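Local atomic coordinates of Lmo1499 protein (Listeria monocytogenes, PDB entry 4IIW), a protein that probably acts as a membrane-bound lytic transglycosylase of the MltG family that cleaves nascent peptidoglycan strands internally and so ends their elongation. Residues K110-E115 with A123-A128; A179-K184 with T195-A200; Y117-I122 with I168-E173; M225-E230 with G295-S300. All blocks are in the same frame, centred on the assembly; numbering follows the deposited sequence.

Interaction 1: residues K110-E115 with A123-A128; sequences KLVIPE and ADRIVA
Leu111 has its CG trans to the backbone N (chi1 -179°), a setting that carries CD1 to the backbone of Arg125 and Ile126, and CD2 to the Ile126 side chain. Arg125 leaves the helix toward the strand and, bent at chi2 and again at chi3 (-91°), curls its guanidinium round to Val112 and Pro114. The Leu111 branches divide their work: CD1 lies 3.3 Å from the carbonyl oxygen O of Arg125, whereas CD2 makes a looser apolar contact with CG1 of Ile126 at 4.1 Å. Ile113 and Arg125 run past one another in opposite senses, with Ile113 CD1 resting 3.8 Å from Arg125 CB. These contacts join strand 111-112 to helix 119-129, the next helix in the chain, in a strand-loop-helix unit of the YceG-like fold. The strand itself is paired antiparallel with strand 180-181 through backbone bonds of Leu111 to Tyr181 and Ile113 to Ala179.

Polar contact is slight. Arg125 NE donates to Val112 O at 3.3 Å, but the N-H...O angle of 127° makes this a weak bond, and the oxygen approaches the guanidinium obliquely. Pro114 packs over one face of that group, its CG 3.8 Å from Arg125 NH1. Deeper in, helix 190-204 supplies Ile193 and Met197 against Leu111, and Ile193 also meets Ile126. On the outer side, Val112 packs against Lys327 of the second subunit.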
loop_
_atom_site.group_PDB
_atom_site.type_symbol
_atom_site.label_atom_id
_atom_site.label_comp_id
_atom_site.label_asym_id
_atom_site.label_seq_id
_atom_site.Cartn_x
_atom_site.Cartn_y
_atom_site.Cartn_z
ATOM N N LYS B 110 32.155 -12.373 -24.615
ATOM C CA LYS B 110 32.603 -13.117 -25.807
ATOM C C LYS B 110 31.492 -13.987 -26.394
ATOM O O LYS B 110 30.512 -14.285 -25.724
ATOM C CB LYS B 110 33.815 -13.997 -25.445
ATOM C CG LYS B 110 35.003 -13.208 -24.874
ATOM C CD LYS B 110 36.081 -14.132 -24.348
ATOM C CE LYS B 110 37.265 -13.361 -23.790
ATOM N NZ LYS B 110 38.314 -14.297 -23.268
ATOM N N LEU B 111 31.665 -14.382 -27.655
ATOM C CA LEU B 111 30.703 -15.242 -28.348
ATOM C C LEU B 111 31.164 -16.694 -28.279
ATOM O O LEU B 111 32.094 -17.072 -28.986
ATOM C CB LEU B 111 30.578 -14.804 -29.791
ATOM C CG LEU B 111 29.596 -15.556 -30.672
ATOM C CD1 LEU B 111 28.213 -15.725 -30.010
ATOM C CD2 LEU B 111 29.488 -14.804 -32.005
ATOM N N VAL B 112 30.537 -17.495 -27.413
ATOM C CA VAL B 112 30.911 -18.893 -27.247
ATOM C C VAL B 112 29.961 -19.805 -28.024
ATOM O O VAL B 112 28.756 -19.711 -27.875
ATOM C CB VAL B 112 30.891 -19.308 -25.760
ATOM C CG1 VAL B 112 31.406 -20.734 -25.598
ATOM C CG2 VAL B 112 31.719 -18.328 -24.915
ATOM N N ILE B 113 30.511 -20.679 -28.859
ATOM C CA ILE B 113 29.700 -21.618 -29.639
ATOM C C ILE B 113 30.094 -23.054 -29.261
ATOM O O ILE B 113 31.168 -23.533 -29.632
ATOM C CB ILE B 113 29.886 -21.419 -31.166
ATOM C CG1 ILE B 113 29.524 -19.982 -31.578
ATOM C CG2 ILE B 113 29.032 -22.400 -31.920
ATOM C CD1 ILE B 113 28.081 -19.593 -31.302
ATOM N N PRO B 114 29.241 -23.741 -28.511
ATOM C CA PRO B 114 29.574 -25.095 -28.118
ATOM C C PRO B 114 29.329 -26.157 -29.195
ATOM O O PRO B 114 28.692 -25.898 -30.219
ATOM C CB PRO B 114 28.633 -25.364 -26.925
ATOM C CG PRO B 114 27.850 -24.086 -26.680
ATOM C CD PRO B 114 27.948 -23.311 -27.965
ATOM N N GLU B 115 29.846 -27.347 -28.926
ATOM C CA GLU B 115 29.654 -28.516 -29.765
ATOM C C GLU B 115 28.197 -28.993 -29.714
ATOM O O GLU B 115 27.495 -28.781 -28.727
ATOM C CB GLU B 115 30.495 -29.655 -29.233
ATOM C CG GLU B 115 31.956 -29.367 -29.139
ATOM C CD GLU B 115 32.689 -30.415 -28.324
ATOM O OE1 GLU B 115 32.044 -31.402 -27.882
ATOM O OE2 GLU B 115 33.912 -30.253 -28.129
ATOM N N ALA B 123 22.509 -19.057 -33.976
ATOM C CA ALA B 123 21.865 -17.776 -34.244
ATOM C C ALA B 123 21.486 -17.055 -32.939
ATOM O O ALA B 123 21.576 -15.826 -32.855
ATOM C CB ALA B 123 20.654 -17.967 -35.133
ATOM N N ASP B 124 21.073 -17.829 -31.931
ATOM C CA ASP B 124 20.719 -17.287 -30.610
ATOM C C ASP B 124 21.956 -16.730 -29.919
ATOM O O ASP B 124 21.940 -15.619 -29.410
ATOM C CB ASP B 124 20.137 -18.370 -29.693
ATOM C CG ASP B 124 18.795 -18.908 -30.165
ATOM O OD1 ASP B 124 17.937 -18.132 -30.638
ATOM O OD2 ASP B 124 18.583 -20.125 -30.008
ATOM N N ARG B 125 23.032 -17.505 -29.893
ATOM C CA ARG B 125 24.241 -17.055 -29.229
ATOM C C ARG B 125 24.723 -15.769 -29.903
ATOM O O ARG B 125 25.147 -14.823 -29.215
ATOM C CB ARG B 125 25.309 -18.150 -29.221
ATOM C CG ARG B 125 24.849 -19.457 -28.535
ATOM C CD ARG B 125 24.680 -19.329 -27.022
ATOM N NE ARG B 125 25.903 -19.666 -26.291
ATOM C CZ ARG B 125 26.028 -20.666 -25.413
ATOM N NH1 ARG B 125 27.195 -20.876 -24.814
ATOM N NH2 ARG B 125 24.996 -21.436 -25.098
ATOM N N ILE B 126 24.614 -15.715 -31.234
ATOM C CA ILE B 126 25.010 -14.522 -31.986
ATOM C C ILE B 126 24.170 -13.300 -31.595
ATOM O O ILE B 126 24.724 -12.235 -31.329
ATOM C CB ILE B 126 24.910 -14.724 -33.519
ATOM C CG1 ILE B 126 26.041 -15.633 -34.003
ATOM C CG2 ILE B 126 25.001 -13.373 -34.220
ATOM C CD1 ILE B 126 25.977 -16.039 -35.511
ATOM N N VAL B 127 22.842 -13.454 -31.584
ATOM C CA VAL B 127 21.925 -12.351 -31.209
ATOM C C VAL B 127 22.154 -11.891 -29.775
ATOM O O VAL B 127 22.193 -10.696 -29.512
ATOM C CB VAL B 127 20.424 -12.722 -31.465
ATOM C CG1 VAL B 127 19.492 -12.168 -30.386
ATOM C CG2 VAL B 127 20.015 -12.285 -32.876
ATOM N N ALA B 128 22.320 -12.838 -28.858
ATOM C CA ALA B 128 22.603 -12.515 -27.469
ATOM C C ALA B 128 23.895 -11.678 -27.342
ATOM O O ALA B 128 23.982 -10.776 -26.519
ATOM C CB ALA B 128 22.727 -13.788 -26.659
#

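Interaction 2: residues A179-K184 with T195-A200; sequences ATYTFK and TEMVKA. With SO4 (sulfate ion), chain O.
Tyr181 takes the flank of Met197, modelled as selenomethionine, over one face of its ring. Met197 CG stands 4.0 Å from the Tyr181 ring centroid. It lies only 22° off the ring normal, which qualifies as a CH-pi contact displaced toward the rim. The SE atom is farther out, 5.2 Å from that centroid and oblique to the ring, giving a looser Met-aromatic contact. This is the packing of a two-stranded antiparallel ribbon, strands 111-112 and 180-181, against helix 190-204. At the ring edge, near its plane, Ala200 CB lies 3.5 Å from Tyr181 OH, one helical turn beyond Glu196. Phe183 extends the contact past the end of the strand: its CE1 is 3.7 Å from Glu196 CG, so the ring meets the aliphatic part of the acid, while ring and carboxylate planes stand nearly perpendicular at 89°.

In the next shell, the Tyr181 hydroxyl is hydrogen-bonded to the carbonyl of Tyr177, which ties the far end of the ring to the chain just before the strand. Met197 continues into the interior, where Leu111, Ile113, Ile122 and Ile126 receive it. At the strand edge turned away from strand 111-112 a sulfate, probably from the crystallisation liquor, lies by Thr180 N; the modelled bond is too short to be trusted in detail. Glu196, bent at chi2 (-64°), turns its carboxylate toward Lys199, three residues on, and OE2 meets Lys199 NZ at 3.0 Å in a salt bridge.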
loop_
_atom_site.group_PDB
_atom_site.type_symbol
_atom_site.label_atom_id
_atom_site.label_comp_id
_atom_site.label_asym_id
_atom_site.label_seq_id
_atom_site.Cartn_x
_atom_site.Cartn_y
_atom_site.Cartn_z
ATOM N N ALA B 179 33.899 -22.844 -30.898
ATOM C CA ALA B 179 35.038 -22.192 -30.275
ATOM C C ALA B 179 34.541 -20.883 -29.666
ATOM O O ALA B 179 33.338 -20.607 -29.660
ATOM C CB ALA B 179 36.136 -21.920 -31.307
ATOM N N THR B 180 35.462 -20.094 -29.136
ATOM C CA THR B 180 35.136 -18.804 -28.564
ATOM C C THR B 180 35.643 -17.793 -29.534
ATOM O O THR B 180 36.767 -17.882 -29.955
ATOM C CB THR B 180 35.804 -18.605 -27.206
ATOM O OG1 THR B 180 35.254 -19.547 -26.290
ATOM C CG2 THR B 180 35.547 -17.206 -26.667
ATOM N N TYR B 181 34.804 -16.844 -29.914
ATOM C CA TYR B 181 35.188 -15.815 -30.884
ATOM C C TYR B 181 34.992 -14.452 -30.257
ATOM O O TYR B 181 34.159 -14.317 -29.367
ATOM C CB TYR B 181 34.280 -15.906 -32.109
ATOM C CG TYR B 181 34.257 -17.260 -32.759
ATOM C CD1 TYR B 181 33.386 -18.260 -32.310
ATOM C CD2 TYR B 181 35.096 -17.547 -33.837
ATOM C CE1 TYR B 181 33.371 -19.509 -32.909
ATOM C CE2 TYR B 181 35.084 -18.793 -34.443
ATOM C CZ TYR B 181 34.230 -19.768 -33.978
ATOM O OH TYR B 181 34.223 -20.996 -34.599
ATOM N N THR B 182 35.759 -13.460 -30.714
ATOM C CA THR B 182 35.617 -12.065 -30.251
ATOM C C THR B 182 35.827 -11.156 -31.463
ATOM O O THR B 182 36.528 -11.525 -32.400
ATOM C CB THR B 182 36.619 -11.691 -29.155
ATOM O OG1 THR B 182 37.921 -11.649 -29.713
ATOM C CG2 THR B 182 36.607 -12.708 -28.024
ATOM N N PHE B 183 35.228 -9.969 -31.436
ATOM C CA PHE B 183 35.292 -9.060 -32.574
ATOM C C PHE B 183 35.664 -7.657 -32.155
ATOM O O PHE B 183 35.076 -7.116 -31.224
ATOM C CB PHE B 183 33.943 -9.076 -33.306
ATOM C CG PHE B 183 33.573 -10.438 -33.791
ATOM C CD1 PHE B 183 33.946 -10.860 -35.046
ATOM C CD2 PHE B 183 32.928 -11.326 -32.961
ATOM C CE1 PHE B 183 33.662 -12.136 -35.483
ATOM C CE2 PHE B 183 32.628 -12.609 -33.391
ATOM C CZ PHE B 183 32.999 -13.014 -34.661
ATOM N N LYS B 184 36.657 -7.083 -32.837
ATOM C CA LYS B 184 37.097 -5.719 -32.544
ATOM C C LYS B 184 36.080 -4.689 -33.030
ATOM O O LYS B 184 35.925 -3.630 -32.405
ATOM C CB LYS B 184 38.455 -5.420 -33.198
ATOM C CG LYS B 184 39.623 -6.276 -32.703
ATOM C CD LYS B 184 40.928 -5.917 -33.431
ATOM C CE LYS B 184 42.072 -6.855 -33.043
ATOM N NZ LYS B 184 43.372 -6.454 -33.658
ATOM N N THR B 195 31.497 -15.797 -41.132
ATOM C CA THR B 195 32.732 -16.059 -41.855
ATOM C C THR B 195 33.817 -16.530 -40.902
ATOM O O THR B 195 34.542 -17.456 -41.230
ATOM C CB THR B 195 33.217 -14.842 -42.670
ATOM O OG1 THR B 195 32.238 -14.519 -43.658
ATOM C CG2 THR B 195 34.584 -15.121 -43.376
ATOM N N GLU B 196 33.937 -15.924 -39.730
ATOM C CA GLU B 196 34.987 -16.356 -38.802
ATOM C C GLU B 196 34.798 -17.798 -38.338
ATOM O O GLU B 196 35.767 -18.512 -38.110
ATOM C CB GLU B 196 35.100 -15.429 -37.594
ATOM C CG GLU B 196 35.640 -14.072 -37.950
ATOM C CD GLU B 196 37.068 -14.138 -38.466
ATOM O OE1 GLU B 196 37.967 -14.579 -37.711
ATOM O OE2 GLU B 196 37.290 -13.722 -39.620
HETATM N N MSE B 197 33.556 -18.229 -38.219
HETATM C CA MSE B 197 33.274 -19.586 -37.792
HETATM C C MSE B 197 33.586 -20.557 -38.921
HETATM O O MSE B 197 34.094 -21.667 -38.669
HETATM C CB MSE B 197 31.830 -19.715 -37.352
HETATM C CG MSE B 197 31.472 -18.782 -36.200
HETATM SE SE MSE B 197 29.590 -18.936 -35.673
HETATM C CE MSE B 197 29.582 -17.588 -34.288
ATOM N N VAL B 198 33.301 -20.159 -40.160
ATOM C CA VAL B 198 33.611 -21.023 -41.294
ATOM C C VAL B 198 35.145 -21.137 -41.448
ATOM O O VAL B 198 35.674 -22.207 -41.741
ATOM C CB VAL B 198 32.937 -20.550 -42.603
ATOM C CG1 VAL B 198 33.443 -21.353 -43.773
ATOM C CG2 VAL B 198 31.421 -20.678 -42.493
ATOM N N LYS B 199 35.844 -20.037 -41.206
ATOM C CA LYS B 199 37.297 -20.027 -41.257
ATOM C C LYS B 199 37.882 -20.927 -40.178
ATOM O O LYS B 199 38.860 -21.625 -40.419
ATOM C CB LYS B 199 37.826 -18.592 -41.123
ATOM C CG LYS B 199 39.283 -18.494 -40.725
ATOM C CD LYS B 199 39.894 -17.175 -41.088
ATOM C CE LYS B 199 39.129 -15.995 -40.579
ATOM N NZ LYS B 199 39.769 -14.724 -41.030
ATOM N N ALA B 200 37.299 -20.910 -38.988
ATOM C CA ALA B 200 37.800 -21.771 -37.918
ATOM C C ALA B 200 37.695 -23.245 -38.346
ATOM O O ALA B 200 38.606 -24.036 -38.096
ATOM C CB ALA B 200 37.042 -21.531 -36.623
HETATM S S SO4 O . 38.750 -21.814 -28.361
HETATM O O1 SO4 O . 39.859 -21.682 -29.303
HETATM O O2 SO4 O . 37.709 -20.871 -28.732
HETATM O O3 SO4 O . 38.225 -23.176 -28.405
HETATM O O4 SO4 O . 39.218 -21.533 -27.006
#

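Interaction 3: residues Y117-I122 with I168-E173; sequences YTLDQI and IKHPLE
Leu119 meets Glu173 twice, by a backbone hydrogen bond and by packing of its side chain. The polar link is a hydrogen bond from Leu119 N to Glu173 OE2 of 2.8 Å. Its N-H...O angle is 139°, and the donor comes to the syn side of the oxygen, 19° out of the carboxylate plane. Glu173 reaches this amide through a bend at chi2 (74°) that brings the carboxylate back over the start of helix 119-129. The other oxygen, OE1, is held by the hydroxyl of Tyr264.

The helix start has a second set of polar bonds, a capping box. Thr118 N gives to Gln121 OE1 at 3.1 Å, and Thr118 OG1 takes a weak bond from Gln121 N at 3.4 Å.

Van der Waals contact centres on the two Leu119 methyls. CD1 abuts His170 CB at 3.6 Å, and CD2 lies 3.6 Å from Leu172 O; both partners belong to the type I turn His170-Glu173, closed by the bond from Glu173 N to His170 O. The His170 ring is held through ND1 by Asp143.

Glu173 is buried, yet each of its carboxylate oxygens has a polar partner. Placed at the N-terminus of a helix, where backbone N-H groups lack intrahelical acceptors, it would be expected to gain electrostatic stabilisation there, and in return to supplement the cap.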
loop_
_atom_site.group_PDB
_atom_site.type_symbol
_atom_site.label_atom_id
_atom_site.label_comp_id
_atom_site.label_asym_id
_atom_site.label_seq_id
_atom_site.Cartn_x
_atom_site.Cartn_y
_atom_site.Cartn_z
ATOM N N TYR B 117 25.744 -27.998 -31.509
ATOM C CA TYR B 117 24.832 -26.920 -31.822
ATOM C C TYR B 117 24.477 -26.850 -33.298
ATOM O O TYR B 117 25.321 -27.067 -34.167
ATOM C CB TYR B 117 25.420 -25.569 -31.383
ATOM C CG TYR B 117 24.952 -25.094 -30.038
ATOM C CD1 TYR B 117 24.863 -25.973 -28.970
ATOM C CD2 TYR B 117 24.649 -23.745 -29.814
ATOM C CE1 TYR B 117 24.435 -25.543 -27.714
ATOM C CE2 TYR B 117 24.220 -23.298 -28.547
ATOM C CZ TYR B 117 24.116 -24.213 -27.506
ATOM O OH TYR B 117 23.701 -23.840 -26.248
ATOM N N THR B 118 23.212 -26.522 -33.552
ATOM C CA THR B 118 22.674 -26.340 -34.892
ATOM C C THR B 118 22.777 -24.874 -35.248
ATOM O O THR B 118 23.029 -24.036 -34.384
ATOM C CB THR B 118 21.198 -26.676 -34.911
ATOM O OG1 THR B 118 20.476 -25.714 -34.110
ATOM C CG2 THR B 118 20.969 -28.080 -34.357
ATOM N N LEU B 119 22.543 -24.540 -36.507
ATOM C CA LEU B 119 22.610 -23.127 -36.924
ATOM C C LEU B 119 21.578 -22.278 -36.161
ATOM O O LEU B 119 21.823 -21.119 -35.869
ATOM C CB LEU B 119 22.391 -22.965 -38.435
ATOM C CG LEU B 119 23.336 -23.667 -39.419
ATOM C CD1 LEU B 119 22.893 -23.342 -40.852
ATOM C CD2 LEU B 119 24.792 -23.281 -39.214
ATOM N N ASP B 120 20.434 -22.856 -35.817
ATOM C CA ASP B 120 19.405 -22.081 -35.104
ATOM C C ASP B 120 19.936 -21.611 -33.736
ATOM O O ASP B 120 19.759 -20.457 -33.349
ATOM C CB ASP B 120 18.111 -22.886 -34.916
ATOM C CG ASP B 120 16.881 -21.995 -34.880
ATOM O OD1 ASP B 120 16.458 -21.555 -35.979
ATOM O OD2 ASP B 120 16.317 -21.757 -33.782
ATOM N N GLN B 121 20.602 -22.525 -33.034
ATOM C CA GLN B 121 21.156 -22.251 -31.706
ATOM C C GLN B 121 22.332 -21.282 -31.787
ATOM O O GLN B 121 22.516 -20.438 -30.901
ATOM C CB GLN B 121 21.566 -23.563 -31.022
ATOM C CG GLN B 121 20.395 -24.499 -30.752
ATOM C CD GLN B 121 20.805 -25.899 -30.297
ATOM O OE1 GLN B 121 21.722 -26.502 -30.837
ATOM N NE2 GLN B 121 20.075 -26.434 -29.331
ATOM N N ILE B 122 23.118 -21.398 -32.856
ATOM C CA ILE B 122 24.233 -20.495 -33.071
ATOM C C ILE B 122 23.641 -19.115 -33.286
ATOM O O ILE B 122 24.182 -18.120 -32.809
ATOM C CB ILE B 122 25.107 -20.930 -34.274
ATOM C CG1 ILE B 122 25.790 -22.270 -33.964
ATOM C CG2 ILE B 122 26.198 -19.875 -34.598
ATOM C CD1 ILE B 122 26.539 -22.895 -35.156
ATOM N N ILE B 168 19.426 -30.717 -48.798
ATOM C CA ILE B 168 19.919 -30.165 -47.545
ATOM C C ILE B 168 18.986 -29.089 -47.040
ATOM O O ILE B 168 18.552 -28.242 -47.820
ATOM C CB ILE B 168 21.315 -29.532 -47.736
ATOM C CG1 ILE B 168 22.335 -30.618 -48.078
ATOM C CG2 ILE B 168 21.739 -28.760 -46.490
ATOM C CD1 ILE B 168 23.733 -30.094 -48.384
ATOM N N LYS B 169 18.676 -29.101 -45.745
ATOM C CA LYS B 169 17.834 -28.041 -45.178
ATOM C C LYS B 169 18.571 -26.703 -45.117
ATOM O O LYS B 169 18.070 -25.697 -45.609
ATOM C CB LYS B 169 17.380 -28.363 -43.765
ATOM C CG LYS B 169 16.138 -29.173 -43.633
ATOM C CD LYS B 169 15.667 -29.030 -42.183
ATOM C CE LYS B 169 14.272 -29.514 -41.943
ATOM N NZ LYS B 169 13.929 -29.185 -40.534
ATOM N N HIS B 170 19.745 -26.695 -44.483
ATOM C CA HIS B 170 20.534 -25.470 -44.328
ATOM C C HIS B 170 21.980 -25.708 -44.761
ATOM O O HIS B 170 22.762 -26.300 -44.045
ATOM C CB HIS B 170 20.479 -24.989 -42.877
ATOM C CG HIS B 170 19.087 -24.859 -42.337
ATOM N ND1 HIS B 170 18.169 -23.970 -42.858
ATOM C CD2 HIS B 170 18.467 -25.484 -41.309
ATOM C CE1 HIS B 170 17.037 -24.069 -42.187
ATOM N NE2 HIS B 170 17.192 -24.976 -41.238
ATOM N N PRO B 171 22.345 -25.207 -45.931
ATOM C CA PRO B 171 23.654 -25.469 -46.512
ATOM C C PRO B 171 24.870 -25.497 -45.568
ATOM O O PRO B 171 25.685 -26.400 -45.682
ATOM C CB PRO B 171 23.791 -24.355 -47.536
ATOM C CG PRO B 171 22.394 -24.104 -47.960
ATOM C CD PRO B 171 21.586 -24.232 -46.731
ATOM N N LEU B 172 24.978 -24.540 -44.646
ATOM C CA LEU B 172 26.156 -24.453 -43.765
ATOM C C LEU B 172 26.003 -25.200 -42.444
ATOM O O LEU B 172 26.851 -25.089 -41.543
ATOM C CB LEU B 172 26.534 -22.981 -43.522
ATOM C CG LEU B 172 26.892 -22.190 -44.796
ATOM C CD1 LEU B 172 27.048 -20.709 -44.499
ATOM C CD2 LEU B 172 28.164 -22.707 -45.444
ATOM N N GLU B 173 24.942 -25.981 -42.311
ATOM C CA GLU B 173 24.753 -26.745 -41.083
ATOM C C GLU B 173 26.008 -27.582 -40.907
ATOM O O GLU B 173 26.408 -28.291 -41.812
ATOM C CB GLU B 173 23.510 -27.633 -41.174
ATOM C CG GLU B 173 23.102 -28.231 -39.852
ATOM C CD GLU B 173 22.451 -27.215 -38.911
ATOM O OE1 GLU B 173 21.309 -26.770 -39.183
ATOM O OE2 GLU B 173 23.067 -26.892 -37.876
#

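Interaction 4: residues M225-E230 with G295-S300; sequences MSSIIE and GPISNS
Ser227 overlaps the backbone of Pro296-Ser298: its CB lies 3.5 Å from Ser298 O, and its OG is 3.4 Å from Pro296 CA. With chi1 at 65°, OG sits between the backbone N and the carbonyl carbon, where it receives Ile297 N at 3.2 Å in a nearly straight bond (162°). The same hydroxyl is hydrogen-bonded to Thr224 O, a turn earlier in helix 219-232, so one serine oxygen ties the loop to the helix backbone.

Ser300 packs on the neighbouring part of the helix. Its CB stands 3.7 Å from Ser226 CB, and its OG lies beside Ser227 N at an angle too poor for a hydrogen bond. Farther along, Glu230 CG approaches Asn299 O at 3.9 Å, while its OE1 bonds Gly301 N and the hydroxyl of Ser304, gripping the start of helix 302-309.

All the touching residues are buried. The side chain of Ile297 is about 7 Å from that of Glu232, predicted to be important for catalytic activity. This helix-loop junction therefore belongs to the surroundings of the probable transglycosylase site, consistent with the MltG family.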
loop_
_atom_site.group_PDB
_atom_site.type_symbol
_atom_site.label_atom_id
_atom_site.label_comp_id
_atom_site.label_asym_id
_atom_site.label_seq_id
_atom_site.Cartn_x
_atom_site.Cartn_y
_atom_site.Cartn_z
HETATM N N MSE B 225 29.080 -37.582 -40.492
HETATM C CA MSE B 225 29.335 -38.626 -39.482
HETATM C C MSE B 225 29.656 -38.041 -38.165
HETATM O O MSE B 225 29.154 -38.489 -37.150
HETATM C CB MSE B 225 30.517 -39.529 -39.825
HETATM C CG MSE B 225 30.123 -40.895 -40.187
HETATM SE SE MSE B 225 29.254 -41.876 -38.741
HETATM C CE MSE B 225 28.938 -43.396 -39.898
ATOM N N SER B 226 30.550 -37.072 -38.173
ATOM C CA SER B 226 30.952 -36.447 -36.933
ATOM C C SER B 226 29.727 -35.980 -36.167
ATOM O O SER B 226 29.632 -36.247 -34.980
ATOM C CB SER B 226 31.906 -35.281 -37.192
ATOM O OG SER B 226 33.103 -35.758 -37.768
ATOM N N SER B 227 28.775 -35.344 -36.855
ATOM C CA SER B 227 27.591 -34.800 -36.182
ATOM C C SER B 227 26.654 -35.851 -35.587
ATOM O O SER B 227 26.145 -35.666 -34.469
ATOM C CB SER B 227 26.783 -33.880 -37.107
ATOM O OG SER B 227 26.245 -34.607 -38.181
ATOM N N ILE B 228 26.396 -36.936 -36.323
ATOM C CA ILE B 228 25.504 -37.960 -35.791
ATOM C C ILE B 228 26.189 -38.630 -34.603
ATOM O O ILE B 228 25.509 -39.090 -33.671
ATOM C CB ILE B 228 25.001 -38.963 -36.851
ATOM C CG1 ILE B 228 26.105 -39.841 -37.401
ATOM C CG2 ILE B 228 24.359 -38.233 -38.005
ATOM C CD1 ILE B 228 25.586 -40.855 -38.426
ATOM N N ILE B 229 27.528 -38.662 -34.624
ATOM C CA ILE B 229 28.308 -39.213 -33.502
ATOM C C ILE B 229 28.208 -38.255 -32.320
ATOM O O ILE B 229 27.993 -38.691 -31.188
ATOM C CB ILE B 229 29.817 -39.449 -33.842
ATOM C CG1 ILE B 229 29.991 -40.506 -34.938
ATOM C CG2 ILE B 229 30.581 -39.927 -32.631
ATOM C CD1 ILE B 229 31.442 -40.646 -35.443
ATOM N N GLU B 230 28.348 -36.953 -32.594
ATOM C CA GLU B 230 28.273 -35.919 -31.543
ATOM C C GLU B 230 26.951 -35.957 -30.760
ATOM O O GLU B 230 26.965 -36.054 -29.541
ATOM C CB GLU B 230 28.463 -34.518 -32.127
ATOM C CG GLU B 230 28.566 -33.395 -31.074
ATOM C CD GLU B 230 29.922 -33.339 -30.378
ATOM O OE1 GLU B 230 30.915 -33.786 -30.984
ATOM O OE2 GLU B 230 30.008 -32.818 -29.234
ATOM N N GLY B 295 23.354 -34.052 -45.071
ATOM C CA GLY B 295 24.368 -33.189 -44.488
ATOM C C GLY B 295 24.378 -33.357 -42.975
ATOM O O GLY B 295 23.591 -34.131 -42.425
ATOM N N PRO B 296 25.289 -32.661 -42.295
ATOM C CA PRO B 296 25.390 -32.714 -40.845
ATOM C C PRO B 296 24.147 -32.167 -40.177
ATOM O O PRO B 296 23.410 -31.391 -40.805
ATOM C CB PRO B 296 26.567 -31.771 -40.546
ATOM C CG PRO B 296 27.357 -31.755 -41.799
ATOM C CD PRO B 296 26.396 -31.899 -42.898
ATOM N N ILE B 297 23.936 -32.551 -38.916
ATOM C CA ILE B 297 22.801 -32.060 -38.124
ATOM C C ILE B 297 23.248 -31.121 -36.988
ATOM O O ILE B 297 22.439 -30.700 -36.153
ATOM C CB ILE B 297 21.978 -33.206 -37.537
ATOM C CG1 ILE B 297 22.825 -34.051 -36.576
ATOM C CG2 ILE B 297 21.414 -34.047 -38.661
ATOM C CD1 ILE B 297 21.997 -35.056 -35.732
ATOM N N SER B 298 24.542 -30.808 -36.958
ATOM C CA SER B 298 25.107 -29.917 -35.952
ATOM C C SER B 298 26.598 -29.809 -36.211
ATOM O O SER B 298 27.094 -30.419 -37.146
ATOM C CB SER B 298 24.902 -30.485 -34.543
ATOM O OG SER B 298 25.713 -31.629 -34.367
ATOM N N ASN B 299 27.306 -29.035 -35.390
ATOM C CA ASN B 299 28.766 -28.978 -35.483
ATOM C C ASN B 299 29.336 -30.054 -34.544
ATOM O O ASN B 299 28.583 -30.682 -33.814
ATOM C CB ASN B 299 29.321 -27.579 -35.200
ATOM C CG ASN B 299 28.932 -27.050 -33.851
ATOM O OD1 ASN B 299 28.386 -27.772 -33.004
ATOM N ND2 ASN B 299 29.219 -25.780 -33.632
ATOM N N SER B 300 30.648 -30.263 -34.570
ATOM C CA SER B 300 31.277 -31.340 -33.807
ATOM C C SER B 300 32.582 -30.946 -33.154
ATOM O O SER B 300 33.293 -30.078 -33.650
ATOM C CB SER B 300 31.589 -32.507 -34.749
ATOM O OG SER B 300 30.433 -32.997 -35.399
#

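Interactions 1 and 2 are built on the two strands of one antiparallel ribbon, 111-112 and 180-181, with centres about 11 Å apart; each adds a helix, 119-129 and 190-204 respectively. Interaction 3 uses the start of helix 119-129 and interaction 1 its later part; their segments alternate along the chain. Interaction 4 follows all the others in sequence, yet its centre is about 11 Å from that of interaction 3, where Tyr117 N and Asn299 OD1 join them at 3.0 Å. Interactions 2 and 4 do not touch, their centres about 19 Å apart. A continuous series of contacts thus links the ribbon, which meets the second subunit, to the neighbourhood of Glu232, predicted to be important for catalytic activity.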